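Putative uncharacterized protein Ta0848 (Thermoplasma acidophilum, PDB 4MN7) probably reduces free methionine-R-sulfoxide to methionine, as a type II free methionine-R-sulfoxide reductase built on a GAF domain. Local coordinates at residues F85-S90 and D109-A114; F30-H35 and P133-F138; Q10-C15 and A42-K47. The protein carries 1 engineered substitution. One frame throughout, in Å; residues are numbered along the deposited sequence.

Contact 1 (F85-S90 and D109-A114); sequences FPSTQS and DSDKKA
Strands 90-98 and 101-110 form a beta hairpin in the antiparallel GAF-domain sheet, and at its open end residues 85-90 and 109-114 meet through a classic beta bulge. Asp109 holds CG beside its backbone N (chi1 -75°), which carries the carboxylate to Thr88 at about a right angle. Its OD2 accepts from Thr88 OG1 at 2.7 Å through the anti lone pair, and the edge of the Phe85 ring approaches the same oxygen, with CD2 3.8 Å from Asp109 OD2. Ser110 is faced by both bulged residues, Gln89 and Ser90: its O takes one bond from Gln89 N at 2.8 Å and a straighter one from Ser90 N at 2.9 Å (171° at the hydrogen), both in the carbonyl plane. Ser110 N returns a bond to Ser90 O, from 26° above that carbonyl's plane. Ser110 OG accepts from Lys112 N in an ST turn and is also bonded to Lys24 O. Asp111 OD1 is met from above its carboxylate plane by Ser87 OG at 2.7 Å. A water donates to both Asp111 OD1 and Thr88 OG1, so the two serine/threonine-aspartate pairs are coupled. Asp111 O is gripped by the extended Gln89 side chain, whose NE2 lies only 2.5 Å from it, and by a second water that also donates to Ser87 O. Lys112 O accepts from Ser90 OG at 2.7 Å, and Ser90 OG is itself bonded to Ala115 N. Lys113, bent at chi3, crosses the Gln89 side chain obliquely and brings its CE to 3.3 Å from Gln89 OE1.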
# COMPACT_ATOMS: atom_id res chain seq x y z
N PHE A 85 13.28 -0.92 -23.38
CA PHE A 85 14.37 0.03 -23.31
C PHE A 85 15.62 -0.65 -23.76
O PHE A 85 15.85 -1.86 -23.49
CB PHE A 85 14.60 0.65 -21.91
CG PHE A 85 13.35 1.11 -21.28
CD1 PHE A 85 12.75 2.25 -21.71
CD2 PHE A 85 12.74 0.34 -20.27
CE1 PHE A 85 11.59 2.68 -21.13
CE2 PHE A 85 11.57 0.74 -19.69
CZ PHE A 85 10.99 1.92 -20.12
N PRO A 86 16.41 0.11 -24.52
CA PRO A 86 17.56 -0.52 -25.13
C PRO A 86 18.63 -0.80 -24.09
O PRO A 86 19.38 -1.79 -24.24
CB PRO A 86 18.00 0.51 -26.21
CG PRO A 86 17.33 1.78 -25.88
CD PRO A 86 16.13 1.46 -25.06
N SER A 87 18.69 0.02 -23.04
CA SER A 87 19.63 -0.27 -21.94
C SER A 87 19.36 -1.55 -21.14
O SER A 87 20.26 -2.09 -20.51
CB SER A 87 19.76 0.91 -21.00
OG SER A 87 18.53 1.26 -20.45
N THR A 88 18.15 -2.10 -21.22
CA THR A 88 17.80 -3.19 -20.34
C THR A 88 18.58 -4.43 -20.68
O THR A 88 18.56 -4.87 -21.79
CB THR A 88 16.29 -3.53 -20.47
OG1 THR A 88 15.52 -2.42 -19.99
CG2 THR A 88 15.99 -4.78 -19.68
N GLN A 89 19.20 -5.04 -19.69
CA GLN A 89 19.80 -6.33 -19.82
C GLN A 89 19.15 -7.37 -19.01
O GLN A 89 19.38 -8.53 -19.26
CB GLN A 89 21.27 -6.25 -19.38
CG GLN A 89 22.09 -5.40 -20.38
CD GLN A 89 23.59 -5.46 -20.13
OE1 GLN A 89 24.27 -6.28 -20.68
NE2 GLN A 89 24.08 -4.60 -19.25
N SER A 90 18.41 -7.02 -17.96
CA SER A 90 17.64 -8.07 -17.26
C SER A 90 16.31 -7.53 -16.80
O SER A 90 16.14 -6.32 -16.65
CB SER A 90 18.45 -8.82 -16.16
OG SER A 90 18.97 -7.93 -15.20
N ASP A 109 12.95 -3.65 -14.73
CA ASP A 109 14.05 -3.72 -15.69
C ASP A 109 15.32 -3.28 -14.95
O ASP A 109 15.31 -2.33 -14.14
CB ASP A 109 13.89 -2.65 -16.83
CG ASP A 109 12.82 -3.02 -17.87
OD1 ASP A 109 11.64 -3.04 -17.52
OD2 ASP A 109 13.15 -3.24 -19.05
N SER A 110 16.41 -3.95 -15.29
CA SER A 110 17.73 -3.55 -14.91
C SER A 110 18.61 -3.38 -16.16
O SER A 110 18.59 -4.25 -17.04
CB SER A 110 18.36 -4.65 -14.09
OG SER A 110 19.66 -4.20 -13.66
N ASP A 111 19.47 -2.35 -16.13
CA ASP A 111 20.52 -2.17 -17.13
C ASP A 111 21.68 -3.12 -16.93
O ASP A 111 22.52 -3.22 -17.81
CB ASP A 111 21.05 -0.73 -17.11
CG ASP A 111 20.04 0.28 -17.57
OD1 ASP A 111 18.99 -0.12 -18.14
OD2 ASP A 111 20.24 1.49 -17.33
N LYS A 112 21.72 -3.85 -15.82
CA LYS A 112 22.79 -4.82 -15.54
C LYS A 112 22.31 -6.19 -15.85
O LYS A 112 21.12 -6.49 -15.81
CB LYS A 112 23.20 -4.77 -14.07
CG LYS A 112 23.54 -3.36 -13.57
CD LYS A 112 24.95 -2.90 -13.94
CE LYS A 112 24.96 -1.59 -14.74
NZ LYS A 112 24.08 -0.52 -14.19
N LYS A 113 23.23 -7.06 -16.16
CA LYS A 113 22.86 -8.41 -16.48
C LYS A 113 22.60 -9.20 -15.20
O LYS A 113 23.27 -8.94 -14.21
CB LYS A 113 24.03 -9.03 -17.19
CG LYS A 113 23.72 -10.22 -18.10
CD LYS A 113 24.87 -10.43 -19.09
CE LYS A 113 25.52 -9.09 -19.48
NZ LYS A 113 26.52 -9.12 -20.57
N ALA A 114 21.78 -10.23 -15.26
CA ALA A 114 21.51 -11.10 -14.09
C ALA A 114 21.36 -10.30 -12.78
O ALA A 114 21.98 -10.58 -11.79
CB ALA A 114 22.63 -12.11 -13.96
O HOH W 1 22.75 -1.56 -20.42
O HOH W 2 16.19 -0.38 -17.94

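Contact 2 (F30-H35 and P133-F138); sequences FYVLEH and PLVHEF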
# COMPACT_ATOMS: atom_id res chain seq x y z
N PHE A 30 3.82 -1.18 -12.15
CA PHE A 30 2.72 -2.03 -11.87
C PHE A 30 1.80 -2.03 -13.08
O PHE A 30 1.22 -0.97 -13.48
CB PHE A 30 1.91 -1.59 -10.67
CG PHE A 30 2.58 -1.84 -9.31
CD1 PHE A 30 3.67 -1.10 -8.90
CD2 PHE A 30 2.05 -2.75 -8.41
CE1 PHE A 30 4.25 -1.31 -7.63
CE2 PHE A 30 2.61 -2.91 -7.14
CZ PHE A 30 3.72 -2.20 -6.77
N TYR A 31 1.62 -3.25 -13.60
CA TYR A 31 0.63 -3.53 -14.59
C TYR A 31 -0.52 -4.22 -13.94
O TYR A 31 -0.30 -5.11 -13.11
CB TYR A 31 1.18 -4.43 -15.69
CG TYR A 31 2.11 -3.73 -16.65
CD1 TYR A 31 1.62 -3.07 -17.77
CD2 TYR A 31 3.47 -3.76 -16.45
CE1 TYR A 31 2.45 -2.41 -18.62
CE2 TYR A 31 4.33 -3.15 -17.33
CZ TYR A 31 3.81 -2.47 -18.43
OH TYR A 31 4.66 -1.83 -19.31
N VAL A 32 -1.73 -3.86 -14.34
CA VAL A 32 -2.91 -4.46 -13.74
C VAL A 32 -3.81 -5.00 -14.82
O VAL A 32 -3.90 -4.38 -15.88
CB VAL A 32 -3.72 -3.46 -12.96
CG1 VAL A 32 -4.89 -4.17 -12.22
CG2 VAL A 32 -2.82 -2.68 -12.01
N LEU A 33 -4.48 -6.13 -14.57
CA LEU A 33 -5.42 -6.70 -15.55
C LEU A 33 -6.74 -5.99 -15.51
O LEU A 33 -7.38 -5.91 -14.45
CB LEU A 33 -5.67 -8.19 -15.30
CG LEU A 33 -4.54 -9.14 -15.65
CD1 LEU A 33 -4.75 -10.50 -14.98
CD2 LEU A 33 -4.41 -9.32 -17.19
N GLU A 34 -7.13 -5.42 -16.66
CA GLU A 34 -8.32 -4.67 -16.77
C GLU A 34 -8.95 -5.19 -18.05
O GLU A 34 -8.33 -5.08 -19.09
CB GLU A 34 -7.97 -3.16 -16.86
CG GLU A 34 -7.29 -2.67 -15.58
CD GLU A 34 -6.80 -1.26 -15.60
OE1 GLU A 34 -7.30 -0.55 -16.47
OE2 GLU A 34 -5.93 -0.83 -14.73
N HIS A 35 -10.12 -5.82 -17.93
CA HIS A 35 -10.84 -6.40 -19.08
C HIS A 35 -9.96 -7.30 -19.95
O HIS A 35 -9.99 -7.28 -21.20
CB HIS A 35 -11.46 -5.29 -19.93
CG HIS A 35 -12.37 -4.39 -19.15
ND1 HIS A 35 -13.69 -4.71 -18.91
CD2 HIS A 35 -12.12 -3.23 -18.51
CE1 HIS A 35 -14.23 -3.75 -18.17
NE2 HIS A 35 -13.29 -2.85 -17.90
N PRO A 133 -4.01 -5.85 -2.17
CA PRO A 133 -5.33 -5.22 -2.08
C PRO A 133 -5.37 -3.89 -2.76
O PRO A 133 -6.37 -3.48 -3.33
CB PRO A 133 -5.51 -5.03 -0.55
CG PRO A 133 -4.80 -6.24 0.01
CD PRO A 133 -3.59 -6.42 -0.87
N LEU A 134 -4.25 -3.20 -2.71
CA LEU A 134 -4.19 -1.93 -3.31
C LEU A 134 -4.24 -2.04 -4.82
O LEU A 134 -4.93 -1.29 -5.45
CB LEU A 134 -2.95 -1.16 -2.89
CG LEU A 134 -2.94 -0.73 -1.43
CD1 LEU A 134 -1.50 -0.52 -0.98
CD2 LEU A 134 -3.74 0.53 -1.31
N VAL A 135 -3.48 -2.94 -5.39
CA VAL A 135 -3.46 -3.14 -6.86
C VAL A 135 -4.86 -3.61 -7.31
O VAL A 135 -5.32 -3.27 -8.36
CB VAL A 135 -2.50 -4.26 -7.25
CG1 VAL A 135 -2.71 -4.69 -8.70
CG2 VAL A 135 -1.10 -3.80 -7.06
N HIS A 136 -5.53 -4.35 -6.45
CA HIS A 136 -6.84 -4.86 -6.75
C HIS A 136 -7.88 -3.77 -6.99
O HIS A 136 -8.82 -3.95 -7.72
CB HIS A 136 -7.32 -5.75 -5.62
CG HIS A 136 -8.68 -6.34 -5.84
ND1 HIS A 136 -9.80 -5.87 -5.20
CD2 HIS A 136 -9.11 -7.33 -6.66
CE1 HIS A 136 -10.86 -6.57 -5.58
NE2 HIS A 136 -10.47 -7.46 -6.47
N GLU A 137 -7.69 -2.62 -6.39
CA GLU A 137 -8.59 -1.51 -6.68
C GLU A 137 -8.64 -1.16 -8.14
O GLU A 137 -9.59 -0.53 -8.59
CB GLU A 137 -8.17 -0.27 -5.87
CG GLU A 137 -8.41 -0.41 -4.38
CD GLU A 137 -9.89 -0.58 -4.09
OE1 GLU A 137 -10.67 0.28 -4.55
OE2 GLU A 137 -10.24 -1.55 -3.40
N PHE A 138 -7.59 -1.50 -8.90
CA PHE A 138 -7.62 -1.30 -10.37
C PHE A 138 -8.05 -2.53 -11.16
O PHE A 138 -8.29 -2.47 -12.38
CB PHE A 138 -6.27 -0.79 -10.84
CG PHE A 138 -6.06 0.64 -10.54
CD1 PHE A 138 -6.55 1.59 -11.38
CD2 PHE A 138 -5.44 1.02 -9.39
CE1 PHE A 138 -6.38 2.92 -11.15
CE2 PHE A 138 -5.29 2.37 -9.12
CZ PHE A 138 -5.73 3.32 -10.00
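Val135 presents its two methyl groups to two different residues of strand 27-34. With CG1 anti to the backbone N (chi1 167°), CG2 is turned to the Phe30 ring, which it meets obliquely, 3.6 Å from Phe30 CD2 and only slightly farther from CE2. Val135 CG1 lies 3.9 Å from Val32 CG2, the two valines sliding past each other in opposite directions. The Val32 side chain crosses that of Phe138 at about a right angle, its CG1, anti to its own backbone N (chi1 -175°), resting 3.9 Å from Phe138 CB. This is the helix-on-sheet layer of the GAF fold, in which residues 133-138, on and following helix 118-136, cover Phe30 and Val32 of strand 27-34; Pro133, Leu134 and Glu137 pack on Leu130 of the second subunit. An alanine in place of Val32 would probably loosen this seam, because the methyls that touch Val135 CG1 and Phe138 CB would both be gone. Farther along the strand, Glu34 and Phe138 lie side by side and point the same way, carboxylate and ring planes 18° apart. The aliphatic part of the glutamate reaches the backbone, with CG 3.4 Å from Phe138 O, while the ring itself leads off to Lys4, Arg8 and Met11 of helix 2-21. Glu34 OE2 stands 3.9 Å from Phe138 CB and is also close to Glu41 OE2, which may raise the pKa of one acid.

Contact 3 (Q10-C15 and A42-K47); sequences QMQAAC and AFVGEK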
# COMPACT_ATOMS: atom_id res chain seq x y z
N GLN A 10 -0.18 4.92 -3.46
CA GLN A 10 0.55 3.80 -2.81
C GLN A 10 1.45 3.06 -3.78
O GLN A 10 2.60 2.82 -3.51
CB GLN A 10 -0.41 2.81 -2.17
CG GLN A 10 -1.12 3.37 -0.95
CD GLN A 10 -0.14 3.64 0.20
OE1 GLN A 10 0.47 2.72 0.70
NE2 GLN A 10 -0.01 4.88 0.59
N MET A 11 0.91 2.68 -4.93
CA MET A 11 1.69 1.94 -5.94
C MET A 11 2.85 2.78 -6.43
O MET A 11 3.98 2.32 -6.61
CB MET A 11 0.78 1.56 -7.15
CG MET A 11 -0.13 0.39 -6.86
SD MET A 11 -1.06 -0.14 -8.33
CE MET A 11 -2.39 0.83 -7.96
N GLN A 12 2.57 4.04 -6.65
CA GLN A 12 3.61 4.99 -7.03
C GLN A 12 4.75 5.09 -6.01
O GLN A 12 5.95 4.97 -6.34
CB GLN A 12 2.95 6.35 -7.25
CG GLN A 12 3.81 7.26 -8.07
CD GLN A 12 3.99 6.74 -9.46
OE1 GLN A 12 3.04 6.39 -10.16
NE2 GLN A 12 5.23 6.67 -9.86
N ALA A 13 4.37 5.21 -4.74
CA ALA A 13 5.34 5.22 -3.62
C ALA A 13 6.10 3.88 -3.57
O ALA A 13 7.30 3.86 -3.35
CB ALA A 13 4.64 5.45 -2.28
N ALA A 14 5.41 2.77 -3.80
CA ALA A 14 6.11 1.46 -3.88
C ALA A 14 7.16 1.41 -5.03
O ALA A 14 8.29 0.92 -4.87
CB ALA A 14 5.10 0.33 -3.99
N CYS A 15 6.78 1.88 -6.22
CA CYS A 15 7.77 1.92 -7.34
C CYS A 15 8.97 2.81 -6.96
O CYS A 15 10.06 2.50 -7.26
CB CYS A 15 7.13 2.44 -8.63
SG CYS A 15 5.70 1.54 -9.31
N ALA A 42 1.04 2.52 -12.63
CA ALA A 42 2.05 3.30 -11.94
C ALA A 42 3.39 2.80 -12.35
O ALA A 42 3.59 1.58 -12.61
CB ALA A 42 1.88 3.20 -10.41
N PHE A 43 4.35 3.72 -12.42
CA PHE A 43 5.76 3.40 -12.65
C PHE A 43 6.71 4.51 -12.24
O PHE A 43 6.34 5.66 -12.24
CB PHE A 43 6.04 3.15 -14.14
CG PHE A 43 6.00 4.39 -14.97
CD1 PHE A 43 4.78 4.99 -15.28
CD2 PHE A 43 7.16 4.93 -15.45
CE1 PHE A 43 4.73 6.15 -16.01
CE2 PHE A 43 7.14 6.08 -16.21
CZ PHE A 43 5.92 6.71 -16.48
N VAL A 44 7.95 4.15 -12.01
CA VAL A 44 9.03 5.11 -11.92
C VAL A 44 10.10 4.73 -12.89
O VAL A 44 10.46 3.54 -13.01
CB VAL A 44 9.61 5.19 -10.49
CG1 VAL A 44 10.84 6.07 -10.44
CG2 VAL A 44 8.57 5.81 -9.56
N GLY A 45 10.61 5.75 -13.56
CA GLY A 45 11.71 5.62 -14.52
C GLY A 45 11.33 6.26 -15.85
O GLY A 45 10.35 7.00 -15.93
N GLU A 46 12.06 5.92 -16.90
CA GLU A 46 11.82 6.41 -18.27
C GLU A 46 10.44 5.97 -18.80
O GLU A 46 9.91 4.90 -18.43
CB GLU A 46 12.91 5.79 -19.12
CG GLU A 46 13.32 6.39 -20.44
CD GLU A 46 14.21 5.39 -21.21
OE1 GLU A 46 14.78 4.47 -20.55
OE2 GLU A 46 14.31 5.48 -22.45
N LYS A 47 9.87 6.76 -19.70
CA LYS A 47 8.58 6.46 -20.34
C LYS A 47 8.62 5.22 -21.15
O LYS A 47 9.55 5.00 -21.92
CB LYS A 47 8.17 7.57 -21.28
CG LYS A 47 7.07 8.42 -20.72
CD LYS A 47 6.22 8.99 -21.85
CE LYS A 47 5.07 9.82 -21.33
NZ LYS A 47 4.58 10.72 -22.41
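Gln12 lays its amide alongside the strand backbone, its OE1 over the methyl group of Ala42, 3.4 Å from CB. CG is anti to the backbone N (chi1 -161°) and the chain bends at chi2, which brings NE2 to Phe43 O for a bond of 2.8 Å. The acceptor lies in the glutamine amide plane, yet the donor stands 62° above the carbonyl plane of Phe43, so the bond does not follow a lone pair. The same NE2 brushes Val44 CG2 at 3.5 Å. Deeper in, Ala42 CB touches Met11 CB at 3.8 Å, and Cys15 divides its contacts: its CB is 3.8 Å from Val44 CG2, while its SG lies above the backbone, 3.8 Å from Phe43 CA. Phe43 N is buried here with no partner in the model. The small Ala42 is consistent with the near approach of the axes of helix 10-15 and strand 42-44, 7.1 Å at 25° from parallel. On another side of the helix, Ala13 and Ala14 pack on Gln10 of the second subunit. A helix laid nearly along a strand of an antiparallel sheet, with the small Ala42 set between them, is here the N-terminal helix layer of the GAF fold.

In the fold
All three contacts reach the same antiparallel sheet. Contacts 2 and 3 lie closest, with centres 14 Å apart: strands 27-34 and 37-44 are neighbours, and helices 2-21 and 118-136 pack on them, Met11 meeting Phe138 and Cys15 meeting Phe30. Their segments alternate along the chain, so the first and last helices are fixed on the sheet in one layer, which also touches the second subunit. Contact 1, which closes the open end of the 90-98/101-110 hairpin, is nested inside the loop closed by contact 2 but sits across the chain's centre from it, about 25 Å between centres. It follows contact 3 in sequence, 17 Å from it between centres, and touches it where Phe85 packs on Glu46 and Lys47.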